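Local coordinates for protein 1-acyl-sn-glycerol-3-phosphate acyltransferase (PDB 5KYM) that probably transfers an acyl chain to lysophosphatidic acid to make phosphatidic acid, working at the membrane as a PlsC-type acyltransferase, at residues Ile21-Ser32 / Tyr44-Phe52; Thr99-Arg109 / Ile118-Leu126. One frame throughout, in Å; residues are numbered along the deposited sequence.

Contact 1: residues Ile21-Ser32 / Tyr44-Phe52; sequences IVFYGGFVLFRS and YVLKEIEKF. With DD9 (nonane), chain F; HGX (1-heptadecanoyl-2-tridecanoyl-3-glycerol-phosphonyl choline), chain C.
The ring of Tyr-44 carries the NH2 end of Arg-31 over one face and takes the backbone O of Val-28 at its edge. Arg-31 bends at chi3 (45°) and stands steeply against that ring, its NE giving a weak hydrogen bond to Tyr-44 OH (3.2 Å), while a lipid glycerol carbon covers one guanidinium face. Phe-27 has acyl carbon C35 of the lipid over one face. Tyr-24 has CG2 of Val-28 on one face and OE1 of Glu-48 at its edge. Its OH donates to OE1 of Glu-48 over 2.6 Å, from above the carboxylate plane, which stands 86° from the ring. On Phe-52, nonane C5 lies over one face, and Ile-21 CD1 reaches CZ at 3.6 Å. The Glu-48 chain folds at chi2 (-51°), and OE2 forms a salt bridge with Lys-51 NZ through its syn lone pair (2.7 Å). Without this carboxylate, as with an alanine here, the Tyr-24 hydroxyl and Lys-51 ammonium would probably lose their shared partner and be freer to turn. The two nearly antiparallel helices thus combine apolar surfaces, consistent with binding acyl chains, with one buried carboxylate, whose negative charge the lysine and tyrosine hydroxyl probably stabilise.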
loop_
_atom_site.group_PDB
_atom_site.type_symbol
_atom_site.label_atom_id
_atom_site.label_comp_id
_atom_site.label_asym_id
_atom_site.label_seq_id
_atom_site.Cartn_x
_atom_site.Cartn_y
_atom_site.Cartn_z
ATOM N N ILE A 21 10.815 8.229 10.443
ATOM C CA ILE A 21 10.027 7.104 10.979
ATOM C C ILE A 21 10.350 6.835 12.447
ATOM O O ILE A 21 9.458 6.617 13.209
ATOM C CB ILE A 21 10.132 5.820 10.167
ATOM C CG1 ILE A 21 9.533 6.019 8.784
ATOM C CG2 ILE A 21 9.291 4.719 10.794
ATOM C CD1 ILE A 21 9.836 4.856 7.817
ATOM N N VAL A 22 11.601 6.902 12.849
ATOM C CA VAL A 22 11.996 6.482 14.198
ATOM C C VAL A 22 11.752 7.600 15.214
ATOM O O VAL A 22 10.976 7.424 16.134
ATOM C CB VAL A 22 13.455 5.932 14.183
ATOM C CG1 VAL A 22 14.084 5.936 15.547
ATOM C CG2 VAL A 22 13.494 4.533 13.532
ATOM N N PHE A 23 12.366 8.752 15.025
ATOM C CA PHE A 23 12.294 9.807 16.037
ATOM C C PHE A 23 11.006 10.615 15.960
ATOM O O PHE A 23 10.324 10.779 16.951
ATOM C CB PHE A 23 13.536 10.722 16.003
ATOM C CG PHE A 23 14.826 9.980 16.236
ATOM C CD1 PHE A 23 15.485 9.360 15.180
ATOM C CD2 PHE A 23 15.373 9.900 17.490
ATOM C CE1 PHE A 23 16.648 8.632 15.373
ATOM C CE2 PHE A 23 16.548 9.188 17.703
ATOM C CZ PHE A 23 17.186 8.547 16.642
ATOM N N TYR A 24 10.642 11.118 14.795
ATOM C CA TYR A 24 9.360 11.830 14.691
ATOM C C TYR A 24 8.225 10.824 14.920
ATOM O O TYR A 24 7.290 11.103 15.625
ATOM C CB TYR A 24 9.233 12.589 13.344
ATOM C CG TYR A 24 7.895 13.287 13.231
ATOM C CD1 TYR A 24 7.491 14.249 14.162
ATOM C CD2 TYR A 24 6.997 12.948 12.234
ATOM C CE1 TYR A 24 6.243 14.833 14.077
ATOM C CE2 TYR A 24 5.769 13.561 12.150
ATOM C CZ TYR A 24 5.395 14.475 13.071
ATOM O OH TYR A 24 4.135 15.021 12.964
ATOM N N GLY A 25 8.341 9.624 14.369
ATOM C CA GLY A 25 7.262 8.635 14.549
ATOM C C GLY A 25 7.143 8.114 15.969
ATOM O O GLY A 25 6.047 7.720 16.406
ATOM N N GLY A 26 8.258 8.103 16.694
ATOM C CA GLY A 26 8.225 7.769 18.090
ATOM C C GLY A 26 7.441 8.845 18.801
ATOM O O GLY A 26 6.490 8.593 19.549
ATOM N N PHE A 27 7.798 10.066 18.498
ATOM C CA PHE A 27 7.163 11.209 19.069
ATOM C C PHE A 27 5.686 11.181 18.804
ATOM O O PHE A 27 4.904 11.581 19.665
ATOM C CB PHE A 27 7.853 12.482 18.543
ATOM C CG PHE A 27 7.207 13.715 18.977
ATOM C CD1 PHE A 27 7.378 14.174 20.248
ATOM C CD2 PHE A 27 6.350 14.403 18.115
ATOM C CE1 PHE A 27 6.710 15.311 20.657
ATOM C CE2 PHE A 27 5.685 15.541 18.518
ATOM C CZ PHE A 27 5.862 15.993 19.772
ATOM N N VAL A 28 5.273 10.713 17.639
ATOM C CA VAL A 28 3.849 10.784 17.273
ATOM C C VAL A 28 3.042 9.841 18.163
ATOM O O VAL A 28 2.019 10.250 18.751
ATOM C CB VAL A 28 3.620 10.511 15.773
ATOM C CG1 VAL A 28 2.169 10.170 15.460
ATOM C CG2 VAL A 28 4.058 11.718 14.965
ATOM N N LEU A 29 3.505 8.593 18.268
ATOM C CA LEU A 29 2.821 7.615 19.102
ATOM C C LEU A 29 2.893 8.089 20.546
ATOM O O LEU A 29 1.879 7.978 21.278
ATOM C CB LEU A 29 3.502 6.265 19.001
ATOM C CG LEU A 29 3.478 5.641 17.619
ATOM C CD1 LEU A 29 4.381 4.465 17.640
ATOM C CD2 LEU A 29 2.064 5.211 17.199
ATOM N N PHE A 30 4.065 8.617 20.955
ATOM C CA PHE A 30 4.189 9.108 22.301
ATOM C C PHE A 30 3.162 10.197 22.592
ATOM O O PHE A 30 2.489 10.122 23.608
ATOM C CB PHE A 30 5.575 9.599 22.644
ATOM C CG PHE A 30 5.640 10.289 23.978
ATOM C CD1 PHE A 30 5.739 9.544 25.138
ATOM C CD2 PHE A 30 5.590 11.675 24.091
ATOM C CE1 PHE A 30 5.834 10.151 26.397
ATOM C CE2 PHE A 30 5.658 12.296 25.350
ATOM C CZ PHE A 30 5.765 11.525 26.503
ATOM N N ARG A 31 3.000 11.187 21.722
ATOM C CA ARG A 31 1.903 12.140 21.943
ATOM C C ARG A 31 0.512 11.464 21.929
ATOM O O ARG A 31 -0.349 11.806 22.689
ATOM C CB ARG A 31 1.879 13.237 20.901
ATOM C CG ARG A 31 2.722 14.463 21.165
ATOM C CD ARG A 31 2.617 15.419 19.963
ATOM N NE ARG A 31 1.230 15.620 19.459
ATOM C CZ ARG A 31 0.409 16.613 19.788
ATOM N NH1 ARG A 31 0.772 17.533 20.682
ATOM N NH2 ARG A 31 -0.802 16.695 19.221
ATOM N N SER A 32 0.281 10.525 21.025
ATOM C CA SER A 32 -1.045 9.918 20.897
ATOM C C SER A 32 -1.404 9.174 22.152
ATOM O O SER A 32 -2.598 9.079 22.466
ATOM C CB SER A 32 -1.116 8.947 19.695
ATOM O OG SER A 32 -0.783 7.609 20.045
ATOM N N TYR A 44 -5.239 11.385 14.689
ATOM C CA TYR A 44 -3.934 12.030 14.649
ATOM C C TYR A 44 -2.901 11.077 14.119
ATOM O O TYR A 44 -2.214 11.421 13.181
ATOM C CB TYR A 44 -3.538 12.524 16.049
ATOM C CG TYR A 44 -2.104 12.879 16.228
ATOM C CD1 TYR A 44 -1.576 13.969 15.614
ATOM C CD2 TYR A 44 -1.282 12.137 17.059
ATOM C CE1 TYR A 44 -0.256 14.336 15.804
ATOM C CE2 TYR A 44 0.055 12.486 17.254
ATOM C CZ TYR A 44 0.570 13.581 16.594
ATOM O OH TYR A 44 1.879 13.970 16.738
ATOM N N VAL A 45 -2.807 9.878 14.689
ATOM C CA VAL A 45 -1.779 8.934 14.262
ATOM C C VAL A 45 -2.001 8.566 12.803
ATOM O O VAL A 45 -1.036 8.534 12.003
ATOM C CB VAL A 45 -1.766 7.613 15.060
ATOM C CG1 VAL A 45 -0.655 6.675 14.528
ATOM C CG2 VAL A 45 -1.555 7.874 16.529
ATOM N N LEU A 46 -3.264 8.276 12.477
ATOM C CA LEU A 46 -3.604 7.919 11.108
ATOM C C LEU A 46 -3.248 9.006 10.107
ATOM O O LEU A 46 -2.797 8.714 9.018
ATOM C CB LEU A 46 -5.083 7.491 10.963
ATOM C CG LEU A 46 -5.375 6.059 11.445
ATOM C CD1 LEU A 46 -6.798 5.716 11.182
ATOM C CD2 LEU A 46 -4.471 4.964 10.837
ATOM N N LYS A 47 -3.438 10.256 10.481
ATOM C CA LYS A 47 -3.220 11.362 9.572
ATOM C C LYS A 47 -1.742 11.489 9.365
ATOM O O LYS A 47 -1.313 11.674 8.245
ATOM C CB LYS A 47 -3.842 12.643 10.136
ATOM C CG LYS A 47 -3.950 13.815 9.192
ATOM C CD LYS A 47 -4.908 13.519 8.033
ATOM C CE LYS A 47 -4.447 14.199 6.756
ATOM N NZ LYS A 47 -4.223 15.684 6.982
ATOM N N GLU A 48 -0.951 11.313 10.424
ATOM C CA GLU A 48 0.524 11.391 10.332
ATOM C C GLU A 48 1.166 10.368 9.408
ATOM O O GLU A 48 2.203 10.660 8.819
ATOM C CB GLU A 48 1.179 11.277 11.725
ATOM C CG GLU A 48 1.068 12.487 12.629
ATOM C CD GLU A 48 1.516 13.732 11.920
ATOM O OE1 GLU A 48 2.652 13.731 11.326
ATOM O OE2 GLU A 48 0.666 14.676 11.889
ATOM N N ILE A 49 0.573 9.179 9.375
ATOM C CA ILE A 49 0.933 8.076 8.503
ATOM C C ILE A 49 0.655 8.449 7.084
ATOM O O ILE A 49 1.489 8.251 6.220
ATOM C CB ILE A 49 0.112 6.776 8.848
ATOM C CG1 ILE A 49 0.584 6.243 10.209
ATOM C CG2 ILE A 49 0.195 5.680 7.753
ATOM C CD1 ILE A 49 -0.343 5.211 10.827
ATOM N N GLU A 50 -0.551 8.925 6.827
ATOM C CA GLU A 50 -0.934 9.384 5.515
ATOM C C GLU A 50 0.100 10.475 5.060
ATOM O O GLU A 50 0.627 10.425 3.948
ATOM C CB GLU A 50 -2.377 9.857 5.568
ATOM C CG GLU A 50 -2.826 10.675 4.357
ATOM C CD GLU A 50 -4.260 11.141 4.419
ATOM O OE1 GLU A 50 -4.715 11.487 5.507
ATOM O OE2 GLU A 50 -4.951 11.191 3.378
ATOM N N LYS A 51 0.431 11.411 5.951
ATOM C CA LYS A 51 1.373 12.463 5.608
ATOM C C LYS A 51 2.715 11.859 5.265
ATOM O O LYS A 51 3.388 12.328 4.399
ATOM C CB LYS A 51 1.509 13.474 6.728
ATOM C CG LYS A 51 0.193 14.205 6.981
ATOM C CD LYS A 51 0.048 14.769 8.406
ATOM C CE LYS A 51 0.757 16.089 8.543
ATOM N NZ LYS A 51 1.444 16.273 9.819
ATOM N N PHE A 52 3.110 10.798 5.942
ATOM C CA PHE A 52 4.359 10.105 5.621
ATOM C C PHE A 52 4.313 9.532 4.206
ATOM O O PHE A 52 5.235 9.740 3.392
ATOM C CB PHE A 52 4.686 9.035 6.658
ATOM C CG PHE A 52 5.761 8.107 6.224
ATOM C CD1 PHE A 52 7.099 8.513 6.247
ATOM C CD2 PHE A 52 5.463 6.815 5.759
ATOM C CE1 PHE A 52 8.084 7.624 5.787
ATOM C CE2 PHE A 52 6.462 5.951 5.337
ATOM C CZ PHE A 52 7.761 6.351 5.351
HETATM C C1 DD9 F . 5.025 9.984 11.558
HETATM C C2 DD9 F . 4.781 8.485 11.545
HETATM C C3 DD9 F . 5.230 7.930 10.209
HETATM C C4 DD9 F . 5.065 6.419 10.203
HETATM C C5 DD9 F . 5.153 5.887 8.770
HETATM C C6 DD9 F . 4.778 4.411 8.782
HETATM C C7 DD9 F . 5.227 3.592 7.571
HETATM C C8 DD9 F . 4.643 2.172 7.736
HETATM C C9 DD9 F . 5.430 1.131 6.930
HETATM O O11 HGX C . 3.711 21.416 20.555
HETATM C C11 HGX C . 4.391 20.413 20.414
HETATM C C12 HGX C . 5.730 20.332 21.143
HETATM C C13 HGX C . 6.607 19.127 20.798
HETATM C C14 HGX C . 8.095 19.327 21.100
HETATM C C15 HGX C . 8.706 18.048 21.693
HETATM C C16 HGX C . 10.228 18.064 21.936
HETATM C C17 HGX C . 10.810 16.694 22.316
HETATM C C18 HGX C . 9.861 15.818 23.147
HETATM O O3 HGX C . 3.876 19.353 19.547
HETATM C C3 HGX C . 2.727 19.517 18.695
HETATM C C2 HGX C . 3.094 20.143 17.347
HETATM C C1 HGX C . 1.823 20.599 16.601
HETATM O O3P HGX C . 1.048 19.476 16.148
HETATM O O2 HGX C . 3.839 19.162 16.610
HETATM C C31 HGX C . 4.813 19.653 15.634
HETATM O O31 HGX C . 4.607 20.730 15.073
HETATM C C32 HGX C . 6.038 18.809 15.282
HETATM C C33 HGX C . 7.101 18.814 16.383
HETATM C C34 HGX C . 8.402 18.128 15.941
HETATM C C35 HGX C . 9.021 17.305 17.084
HETATM C C36 HGX C . 10.199 16.375 16.714
HETATM C C37 HGX C . 10.947 15.920 17.983
HETATM C C38 HGX C . 11.703 14.583 17.911
HETATM C C39 HGX C . 11.860 13.957 19.314
HETATM C C40 HGX C . 12.805 12.749 19.415
HETATM O O1 HGX C . -1.048 20.868 16.067
HETATM P P1 HGX C . -0.467 19.568 15.555
HETATM O O4 HGX C . -1.184 18.256 15.823
HETATM O O5 HGX C . -0.317 19.679 13.939
HETATM C C4 HGX C . -1.401 20.027 13.062
HETATM C C5 HGX C . -0.895 20.882 11.902
#

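Contact 2: residues Thr99-Arg109 / Ile118-Leu126; sequences TGAFIAKEELR and IRYLNGVFL
Phe-125 and Ala-104 meet on one side of a two-strand parallel sheet, the ring's CD1 lying 3.5 Å from the alanine CB; a methyl group is small enough to let the ring come this close. Arg-109 covers a face of Phe-125 with CG, and its guanidinium, 31° from the ring plane, has Phe-125 CD2 above its centre. Leu-108 CB comes to the ring's edge. Ile-118, with CD1 trans about chi2 (180°), sends that atom to Ala-104 CB (3.8 Å) and Leu-108 CB, while its CG1 meets CZ of Phe-102. The sheet's other side holds Ile-103 and Val-124, beta-branched residues lying side by side. Leu-121 packs against the Thr-99 and Gly-100 backbone.

Backbone bonds set this register: Ala-104 N donates to Val-124 O (2.8 Å), and Leu-126 N reaches Ala-104 O at 2.9 Å, nearly in line with the carbonyl. Further out, Glu-106 OE1 forms a long salt bridge with Arg-109 NH1, its hydrogen bond weak, that may limit the arginine's swing. A Schellman motif ends helix 114-120, with Asn-122 at positive phi and Gly-123 N bonded to Ile-118 O; a CB on Gly-123 would hit Ile-118 CG2 and crowd Phe-102 O. A water links the carbonyls of Thr-99 and Leu-121.

The contact joins strand 103-104, the end of helix 114-120 and strand 124-125, a beta-alpha-beta unit: helix 137-147 packs on Val-124, Phe-151 touches Ile-103, and helix 38-59 meets Thr-99.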
loop_
_atom_site.group_PDB
_atom_site.type_symbol
_atom_site.label_atom_id
_atom_site.label_comp_id
_atom_site.label_asym_id
_atom_site.label_seq_id
_atom_site.Cartn_x
_atom_site.Cartn_y
_atom_site.Cartn_z
ATOM N N THR A 99 -5.040 4.147 4.847
ATOM C CA THR A 99 -4.097 3.773 5.851
ATOM C C THR A 99 -4.570 2.559 6.552
ATOM O O THR A 99 -4.904 2.587 7.756
ATOM C CB THR A 99 -3.812 4.870 6.874
ATOM O OG1 THR A 99 -4.997 5.311 7.515
ATOM C CG2 THR A 99 -3.248 6.015 6.204
ATOM N N GLY A 100 -4.465 1.450 5.814
ATOM C CA GLY A 100 -4.839 0.121 6.283
ATOM C C GLY A 100 -3.722 -0.856 6.619
ATOM O O GLY A 100 -2.518 -0.628 6.392
ATOM N N ALA A 101 -4.180 -1.969 7.165
ATOM C CA ALA A 101 -3.374 -3.163 7.387
ATOM C C ALA A 101 -2.733 -3.735 6.120
ATOM O O ALA A 101 -3.238 -3.628 5.044
ATOM C CB ALA A 101 -4.270 -4.218 7.984
ATOM N N PHE A 102 -1.607 -4.366 6.277
ATOM C CA PHE A 102 -0.988 -5.083 5.199
ATOM C C PHE A 102 -0.292 -6.324 5.737
ATOM O O PHE A 102 -0.286 -6.534 6.933
ATOM C CB PHE A 102 -0.154 -4.196 4.276
ATOM C CG PHE A 102 1.036 -3.533 4.883
ATOM C CD1 PHE A 102 0.937 -2.304 5.461
ATOM C CD2 PHE A 102 2.311 -4.097 4.756
ATOM C CE1 PHE A 102 2.089 -1.692 6.056
ATOM C CE2 PHE A 102 3.471 -3.479 5.267
ATOM C CZ PHE A 102 3.367 -2.276 5.924
ATOM N N ILE A 103 0.237 -7.164 4.844
ATOM C CA ILE A 103 0.909 -8.434 5.182
ATOM C C ILE A 103 2.426 -8.233 5.127
ATOM O O ILE A 103 2.963 -8.002 4.062
ATOM C CB ILE A 103 0.452 -9.526 4.187
ATOM C CG1 ILE A 103 -0.817 -10.187 4.711
ATOM C CG2 ILE A 103 1.548 -10.525 3.829
ATOM C CD1 ILE A 103 -1.968 -9.199 4.893
ATOM N N ALA A 104 3.133 -8.339 6.248
ATOM C CA ALA A 104 4.588 -8.083 6.232
ATOM C C ALA A 104 5.410 -9.371 6.332
ATOM O O ALA A 104 4.982 -10.316 6.939
ATOM C CB ALA A 104 4.963 -7.123 7.371
ATOM N N LYS A 105 6.610 -9.364 5.759
ATOM C CA LYS A 105 7.614 -10.441 5.931
ATOM C C LYS A 105 7.810 -10.586 7.420
ATOM O O LYS A 105 7.879 -9.533 8.064
ATOM C CB LYS A 105 8.995 -10.013 5.379
ATOM C CG LYS A 105 9.122 -9.553 3.916
ATOM C CD LYS A 105 10.059 -8.333 3.775
ATOM C CE LYS A 105 10.752 -8.258 2.411
ATOM N NZ LYS A 105 9.956 -7.492 1.405
ATOM N N GLU A 106 7.935 -11.812 7.977
ATOM C CA GLU A 106 8.280 -11.934 9.430
ATOM C C GLU A 106 9.434 -10.986 9.841
ATOM O O GLU A 106 9.358 -10.359 10.882
ATOM C CB GLU A 106 8.612 -13.378 9.880
ATOM C CG GLU A 106 9.077 -13.526 11.359
ATOM C CD GLU A 106 8.105 -12.886 12.372
ATOM O OE1 GLU A 106 6.884 -13.230 12.300
ATOM O OE2 GLU A 106 8.542 -12.037 13.218
ATOM N N GLU A 107 10.462 -10.877 8.990
ATOM C CA GLU A 107 11.644 -10.011 9.197
ATOM C C GLU A 107 11.309 -8.704 9.866
ATOM O O GLU A 107 12.013 -8.262 10.765
ATOM C CB GLU A 107 12.320 -9.604 7.871
ATOM C CG GLU A 107 13.331 -10.563 7.317
ATOM C CD GLU A 107 12.676 -11.833 6.801
ATOM O OE1 GLU A 107 11.414 -11.909 6.808
ATOM O OE2 GLU A 107 13.417 -12.775 6.389
ATOM N N LEU A 108 10.241 -8.073 9.387
ATOM C CA LEU A 108 9.965 -6.650 9.623
ATOM C C LEU A 108 9.685 -6.246 11.056
ATOM O O LEU A 108 10.036 -5.126 11.402
ATOM C CB LEU A 108 8.846 -6.176 8.706
ATOM C CG LEU A 108 9.227 -5.882 7.255
ATOM C CD1 LEU A 108 8.011 -5.837 6.357
ATOM C CD2 LEU A 108 9.977 -4.578 7.254
ATOM N N ARG A 109 9.137 -7.173 11.865
ATOM C CA ARG A 109 8.984 -6.989 13.316
ATOM C C ARG A 109 10.231 -6.436 14.007
ATOM O O ARG A 109 10.132 -5.675 14.952
ATOM C CB ARG A 109 8.622 -8.309 13.941
ATOM C CG ARG A 109 7.578 -8.220 15.040
ATOM C CD ARG A 109 7.047 -9.634 15.306
ATOM N NE ARG A 109 5.648 -9.692 15.778
ATOM C CZ ARG A 109 4.755 -10.627 15.413
ATOM N NH1 ARG A 109 5.081 -11.599 14.548
ATOM N NH2 ARG A 109 3.505 -10.585 15.891
ATOM N N ILE A 118 3.600 -0.802 11.520
ATOM C CA ILE A 118 2.896 -1.981 10.985
ATOM C C ILE A 118 1.872 -2.496 11.962
ATOM O O ILE A 118 0.777 -2.840 11.570
ATOM C CB ILE A 118 3.840 -3.154 10.644
ATOM C CG1 ILE A 118 4.779 -2.761 9.495
ATOM C CG2 ILE A 118 3.023 -4.389 10.278
ATOM C CD1 ILE A 118 5.768 -3.803 9.033
ATOM N N ARG A 119 2.269 -2.591 13.228
ATOM C CA ARG A 119 1.366 -2.961 14.300
ATOM C C ARG A 119 0.242 -1.961 14.443
ATOM O O ARG A 119 -0.893 -2.378 14.509
ATOM C CB ARG A 119 2.102 -3.091 15.615
ATOM C CG ARG A 119 2.837 -4.410 15.777
ATOM C CD ARG A 119 3.082 -4.782 17.276
ATOM N NE ARG A 119 4.233 -4.035 17.803
ATOM C CZ ARG A 119 5.513 -4.260 17.468
ATOM N NH1 ARG A 119 5.863 -5.260 16.624
ATOM N NH2 ARG A 119 6.462 -3.476 17.975
ATOM N N TYR A 120 0.522 -0.654 14.446
ATOM C CA TYR A 120 -0.550 0.328 14.619
ATOM C C TYR A 120 -1.606 0.181 13.530
ATOM O O TYR A 120 -2.798 0.251 13.824
ATOM C CB TYR A 120 -0.048 1.764 14.634
ATOM C CG TYR A 120 -1.062 2.749 15.211
ATOM C CD1 TYR A 120 -2.068 3.241 14.445
ATOM C CD2 TYR A 120 -0.957 3.203 16.532
ATOM C CE1 TYR A 120 -3.007 4.137 14.957
ATOM C CE2 TYR A 120 -1.860 4.102 17.053
ATOM C CZ TYR A 120 -2.903 4.569 16.268
ATOM O OH TYR A 120 -3.877 5.456 16.730
ATOM N N LEU A 121 -1.174 -0.065 12.290
ATOM C CA LEU A 121 -2.100 -0.282 11.175
ATOM C C LEU A 121 -2.808 -1.621 11.190
ATOM O O LEU A 121 -3.479 -1.968 10.205
ATOM C CB LEU A 121 -1.362 -0.107 9.837
ATOM C CG LEU A 121 -0.915 1.338 9.573
ATOM C CD1 LEU A 121 0.226 1.378 8.570
ATOM C CD2 LEU A 121 -2.108 2.212 9.129
ATOM N N ASN A 122 -2.650 -2.360 12.295
ATOM C CA ASN A 122 -3.165 -3.711 12.463
ATOM C C ASN A 122 -2.697 -4.691 11.417
ATOM O O ASN A 122 -3.405 -5.622 11.114
ATOM C CB ASN A 122 -4.689 -3.677 12.521
ATOM C CG ASN A 122 -5.202 -3.757 13.906
ATOM O OD1 ASN A 122 -5.822 -4.747 14.294
ATOM N ND2 ASN A 122 -4.945 -2.721 14.672
ATOM N N GLY A 123 -1.493 -4.518 10.887
ATOM C CA GLY A 123 -0.919 -5.477 9.915
ATOM C C GLY A 123 -0.794 -6.919 10.397
ATOM O O GLY A 123 -1.243 -7.251 11.439
ATOM N N VAL A 124 -0.190 -7.776 9.586
ATOM C CA VAL A 124 -0.290 -9.251 9.737
ATOM C C VAL A 124 1.011 -9.739 9.164
ATOM O O VAL A 124 1.247 -9.564 7.950
ATOM C CB VAL A 124 -1.422 -9.889 8.896
ATOM C CG1 VAL A 124 -1.326 -11.381 8.926
ATOM C CG2 VAL A 124 -2.792 -9.439 9.391
ATOM N N PHE A 125 1.841 -10.287 10.066
ATOM C CA PHE A 125 3.120 -10.806 9.695
ATOM C C PHE A 125 2.992 -12.294 9.214
ATOM O O PHE A 125 2.063 -13.036 9.601
ATOM C CB PHE A 125 4.100 -10.670 10.855
ATOM C CG PHE A 125 4.428 -9.230 11.285
ATOM C CD1 PHE A 125 5.385 -8.483 10.617
ATOM C CD2 PHE A 125 3.858 -8.664 12.446
ATOM C CE1 PHE A 125 5.707 -7.176 11.031
ATOM C CE2 PHE A 125 4.186 -7.376 12.850
ATOM C CZ PHE A 125 5.101 -6.626 12.135
ATOM N N LEU A 126 3.921 -12.662 8.317
ATOM C CA LEU A 126 4.212 -14.017 7.886
ATOM C C LEU A 126 5.576 -14.478 8.429
ATOM O O LEU A 126 5.723 -15.606 8.983
ATOM C CB LEU A 126 4.254 -14.043 6.374
ATOM C CG LEU A 126 2.907 -13.879 5.614
ATOM C CD1 LEU A 126 3.119 -14.187 4.117
ATOM C CD2 LEU A 126 1.721 -14.706 6.171
HETATM O O HOH W 1 -5.370 0.066 9.577
#

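Overall arrangement
Contact 1 joins the two N-terminal helices and contact 2 lies in the acyltransferase domain, their centres about 16 Å apart. They follow one another along the chain yet touch directly, because both helices of the pair pack against helix 114-120, and helix 38-59 also meets Thr-99. Val-45 CG2 sits 3.4 Å from Tyr-120 OH, Leu-29 CD2 is 3.7 Å from Tyr-120 CD2, and Ile-49 CG2 lies 3.8 Å from Thr-99 CG2. The nonane ties them further: contact 1 supplies most of its pocket, Tyr-20 and Tyr-117 complete it, and the Phe-102 side chain comes within about 4 Å. This interface is consistent with a two-helix motif positioning the catalytic domain at the bilayer.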